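Local structure of putative secreted cellulose-binding protein (Streptomyces coelicolor, 4OY8) at residues V5-R10 and F98-H103; A106-D111 and A170-Q175. The protein is probably a copper-dependent lytic polysaccharide monooxygenase of family AA10 that cleaves cellulose chains by oxidation. All coordinates share one frame; numbering follows the deposited sequence.

Contact 1 of 2, residues V5-R10 and F98-H103. With ZN (zinc ion), chain I; ZN (zinc ion), chain G; ZN (zinc ion), chain H.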
# COMPACT_ATOMS: atom_id res chain seq x y z
N VAL A 5 1.65 6.67 4.62
CA VAL A 5 2.32 7.85 4.08
C VAL A 5 3.85 7.72 4.07
O VAL A 5 4.50 8.39 3.28
CB VAL A 5 1.84 9.15 4.76
CG1 VAL A 5 0.35 9.34 4.50
CG2 VAL A 5 2.17 9.18 6.25
N ASP A 6 4.41 6.86 4.93
CA ASP A 6 5.87 6.60 4.96
C ASP A 6 6.03 5.16 5.41
O ASP A 6 5.54 4.81 6.48
CB ASP A 6 6.59 7.54 5.96
CG ASP A 6 6.50 8.98 5.59
OD1 ASP A 6 7.25 9.42 4.69
OD2 ASP A 6 5.67 9.69 6.23
N PRO A 7 6.68 4.31 4.61
CA PRO A 7 7.06 4.52 3.21
C PRO A 7 5.80 4.61 2.37
O PRO A 7 4.89 3.77 2.48
CB PRO A 7 7.90 3.27 2.90
CG PRO A 7 7.31 2.22 3.76
CD PRO A 7 6.90 2.92 5.04
N ALA A 8 5.71 5.65 1.56
CA ALA A 8 4.47 5.98 0.87
C ALA A 8 3.88 4.80 0.13
O ALA A 8 4.59 4.11 -0.59
CB ALA A 8 4.68 7.12 -0.08
N SER A 9 2.57 4.61 0.28
CA SER A 9 1.84 3.64 -0.55
C SER A 9 1.89 4.04 -2.02
O SER A 9 2.30 5.14 -2.37
CB SER A 9 0.39 3.56 -0.09
OG SER A 9 -0.27 4.80 -0.33
N ARG A 10 1.50 3.11 -2.90
CA ARG A 10 1.62 3.39 -4.32
C ARG A 10 0.85 4.65 -4.73
O ARG A 10 1.41 5.52 -5.41
CB ARG A 10 1.16 2.19 -5.14
CG ARG A 10 2.15 1.05 -5.10
CD ARG A 10 1.79 -0.11 -6.03
NE ARG A 10 2.90 -1.06 -6.04
CZ ARG A 10 2.91 -2.22 -6.66
NH1 ARG A 10 1.85 -2.65 -7.30
NH2 ARG A 10 4.01 -2.97 -6.58
N PHE A 98 12.24 -0.35 10.21
CA PHE A 98 11.62 0.84 9.66
C PHE A 98 10.24 1.01 10.28
O PHE A 98 9.63 0.04 10.75
CB PHE A 98 11.54 0.80 8.13
CG PHE A 98 10.72 -0.33 7.57
CD1 PHE A 98 11.27 -1.60 7.43
CD2 PHE A 98 9.39 -0.13 7.18
CE1 PHE A 98 10.51 -2.65 6.94
CE2 PHE A 98 8.65 -1.17 6.67
CZ PHE A 98 9.20 -2.43 6.56
N THR A 99 9.72 2.24 10.24
CA THR A 99 8.40 2.55 10.78
C THR A 99 7.40 2.69 9.65
O THR A 99 7.63 3.40 8.66
CB THR A 99 8.43 3.83 11.60
OG1 THR A 99 9.34 3.66 12.68
CG2 THR A 99 7.05 4.19 12.16
N VAL A 100 6.31 1.94 9.73
CA VAL A 100 5.16 2.17 8.86
C VAL A 100 4.27 3.21 9.51
O VAL A 100 3.76 3.00 10.62
CB VAL A 100 4.38 0.86 8.58
CG1 VAL A 100 3.14 1.14 7.74
CG2 VAL A 100 5.28 -0.14 7.87
N LYS A 101 4.10 4.34 8.84
CA LYS A 101 3.36 5.46 9.36
C LYS A 101 2.11 5.67 8.51
O LYS A 101 2.19 5.82 7.29
CB LYS A 101 4.22 6.73 9.31
CG LYS A 101 5.57 6.64 10.00
CD LYS A 101 6.37 7.95 10.06
CE LYS A 101 7.61 7.78 10.94
NZ LYS A 101 8.48 8.99 10.94
N LEU A 102 0.96 5.62 9.16
CA LEU A 102 -0.30 5.94 8.53
C LEU A 102 -0.88 7.24 9.03
O LEU A 102 -0.77 7.58 10.20
CB LEU A 102 -1.32 4.86 8.84
CG LEU A 102 -1.02 3.50 8.26
CD1 LEU A 102 -0.30 2.65 9.29
CD2 LEU A 102 -2.30 2.84 7.77
N HIS A 103 -1.50 7.98 8.13
CA HIS A 103 -2.24 9.17 8.49
C HIS A 103 -3.71 8.84 8.26
O HIS A 103 -4.07 8.31 7.22
CB HIS A 103 -1.82 10.35 7.61
CG HIS A 103 -2.51 11.61 7.96
ND1 HIS A 103 -2.15 12.34 9.07
CD2 HIS A 103 -3.54 12.26 7.39
CE1 HIS A 103 -2.94 13.39 9.17
NE2 HIS A 103 -3.77 13.37 8.16
ZN ZN I . -0.18 12.64 9.55
ZN ZN G . 7.23 11.28 3.62
ZN ZN H . -4.67 15.11 7.45
O HOH W 1 6.05 10.16 2.10
O HOH W 2 5.56 11.93 4.74
O HOH W 3 8.46 12.28 4.86
O HOH W 4 6.94 12.59 2.24
O HOH W 5 8.91 10.86 2.65
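A classic beta bulge sets two residues of edge strand 2-6, Val-5 and Asp-6, opposite the single Lys-101 of antiparallel strand 97-104 in the three-stranded sheet. The Lys-101 carbonyl accepts the amide of Val-5 (N to O 2.9 Å) and, weakly, that of Asp-6; in return Lys-101 N gives a nearly straight bond to Asp-6 O (2.8 Å, 166° at the hydrogen). The same Asp-6 O receives a CA-H contact from Val-100. Beyond the bulge a cis peptide bond leads into Pro-7, whose CD rests 3.7 Å from Thr-99 O and just reaches the Phe-98 ring and Val-100 CG2. On the other side of the bulge, Val-5 CG1 meets His-103 CB obliquely at 3.9 Å. The His-103 ring swings off the strand because its CG stands opposite the backbone N (chi1 -178°), and it bridges two zinc ions, one through ND1 with Asn-148, the other through NE2 with Gln-105. Asp-6 CB lies alongside the aliphatic chain of Lys-101, while its carboxylate holds a third zinc ion by OD1 (2.1 Å). Five waters fill that ion's shell: one donates to Asp-6 OD2 (2.7 Å), another to Val-5 O (2.6 Å).

Contact 2 of 2, residues A106-D111 and A170-Q175. With ZN (zinc ion), chain F.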
# COMPACT_ATOMS: atom_id res chain seq x y z
N ALA A 106 -9.66 10.81 10.23
CA ALA A 106 -10.84 10.61 11.08
C ALA A 106 -10.55 10.02 12.45
O ALA A 106 -11.47 9.88 13.24
CB ALA A 106 -11.81 9.68 10.36
N SER A 107 -9.32 9.62 12.73
CA SER A 107 -9.03 9.01 14.02
C SER A 107 -9.96 7.82 14.31
O SER A 107 -10.51 7.71 15.41
CB SER A 107 -9.11 10.03 15.16
OG SER A 107 -8.17 11.08 14.93
N HIS A 108 -10.06 6.89 13.35
CA HIS A 108 -10.91 5.71 13.53
C HIS A 108 -10.38 4.73 14.56
O HIS A 108 -11.14 3.92 15.07
CB HIS A 108 -11.07 4.93 12.23
CG HIS A 108 -11.83 5.65 11.15
ND1 HIS A 108 -13.10 6.14 11.32
CD2 HIS A 108 -11.52 5.87 9.85
CE1 HIS A 108 -13.52 6.69 10.20
NE2 HIS A 108 -12.59 6.51 9.28
N GLY A 109 -9.06 4.74 14.80
CA GLY A 109 -8.41 3.67 15.53
C GLY A 109 -8.22 2.44 14.66
O GLY A 109 -8.68 2.39 13.52
N ALA A 110 -7.47 1.48 15.19
CA ALA A 110 -7.26 0.18 14.53
C ALA A 110 -7.54 -0.92 15.52
O ALA A 110 -7.09 -0.87 16.66
CB ALA A 110 -5.84 0.04 14.00
N ASP A 111 -8.26 -1.95 15.07
CA ASP A 111 -8.34 -3.18 15.85
C ASP A 111 -6.99 -3.89 15.84
O ASP A 111 -6.59 -4.50 16.84
CB ASP A 111 -9.41 -4.12 15.33
CG ASP A 111 -10.83 -3.62 15.51
OD1 ASP A 111 -11.04 -2.61 16.21
OD2 ASP A 111 -11.73 -4.29 14.95
N ALA A 170 -9.79 -1.04 10.65
CA ALA A 170 -10.25 0.13 11.40
C ALA A 170 -11.22 -0.27 12.49
O ALA A 170 -11.85 -1.31 12.40
CB ALA A 170 -10.87 1.12 10.44
N SER A 171 -11.35 0.56 13.53
CA SER A 171 -12.16 0.19 14.70
C SER A 171 -13.61 0.65 14.70
O SER A 171 -14.39 0.20 15.54
CB SER A 171 -11.48 0.68 15.97
OG SER A 171 -10.24 0.02 16.16
N HIS A 172 -14.00 1.55 13.80
CA HIS A 172 -15.33 2.18 13.85
C HIS A 172 -16.43 1.29 13.26
O HIS A 172 -17.61 1.49 13.53
CB HIS A 172 -15.30 3.54 13.18
CG HIS A 172 -14.99 3.50 11.72
ND1 HIS A 172 -13.82 2.95 11.23
CD2 HIS A 172 -15.69 3.92 10.64
CE1 HIS A 172 -13.81 3.06 9.91
NE2 HIS A 172 -14.93 3.66 9.53
N MET A 173 -16.01 0.29 12.49
CA MET A 173 -16.89 -0.67 11.82
C MET A 173 -15.96 -1.69 11.14
O MET A 173 -14.74 -1.53 11.15
CB MET A 173 -17.79 0.04 10.78
CG MET A 173 -16.96 0.83 9.77
SD MET A 173 -17.88 1.87 8.63
CE MET A 173 -18.71 0.57 7.82
N ASP A 174 -16.52 -2.71 10.50
CA ASP A 174 -15.70 -3.67 9.75
C ASP A 174 -15.30 -3.03 8.42
O ASP A 174 -16.00 -3.15 7.40
CB ASP A 174 -16.45 -4.98 9.53
CG ASP A 174 -15.58 -6.05 8.87
OD1 ASP A 174 -14.37 -5.81 8.71
OD2 ASP A 174 -16.13 -7.11 8.48
N GLN A 175 -14.17 -2.34 8.47
CA GLN A 175 -13.63 -1.64 7.30
C GLN A 175 -12.12 -1.85 7.33
O GLN A 175 -11.50 -1.73 8.39
CB GLN A 175 -13.98 -0.15 7.33
CG GLN A 175 -13.46 0.63 6.15
CD GLN A 175 -14.00 2.03 6.19
OE1 GLN A 175 -13.45 2.91 6.88
NE2 GLN A 175 -15.12 2.23 5.55
ZN ZN F . -12.61 7.50 7.52
O HOH W 6 -13.42 -3.58 12.95
O HOH W 7 -13.65 -2.22 16.95
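His-108 and His-172 lay their imidazoles face to face, centroids 3.5 Å apart and planes only 11° from parallel. His-172 CE1 lies over the centre of the His-108 ring, and His-108 ND1 over that of His-172. Ala-106 CB covers the opposite face of His-108 toward its rim, and Met-173 CG does likewise for His-172. Between Ala-106 CB and the His-172 ring, His-108 binds a zinc ion through NE2 (2.0 Å), in company with the amino terminus of His-1. His-1 and His-108 are also the copper ligands, and together form the histidine brace of lytic polysaccharide monooxygenases. Away from the metal, Ser-171 OG donates to Asp-111 OD1 (2.7 Å), approaching from above the carboxylate plane, and Ser-171 N bonds to Gly-109 O. One water links Asp-111 OD1 with Ser-171 O; another lies within bonding distance of Asp-111 OD2 and Ala-170 O. Without the hydroxyl of Ser-171, as with an alanine here, Asp-111 OD1 would probably lose a direct protein donor, leaving the carboxylate freer to turn. The contact joins the start of strand 110-118 to the loop between strands 161-170 and 175-184, where Tyr-177 of the latter strand touches both His-108 and Ala-170.

Overall arrangement
From the N terminus, where His-1 reaches the metal held in contact 2, the chain runs through strand 2-6 into contact 1. That contact closes when strand 97-104 returns beside it, after an excursion of 87 residues that contains the helices between 10 and 63. A short loop then leads from residues 98-103 to 106-111, where contact 2 opens; it closes at 170-175 after an excursion of 58 residues, half of them strand and none helix. The two loops follow in series, neither nesting nor crossing, and their centres lie 18 Å apart. Contact 1 pairs strands within the three-stranded sheet, whereas contact 2 ties together strand ends of the larger mixed sheet beside the metal site.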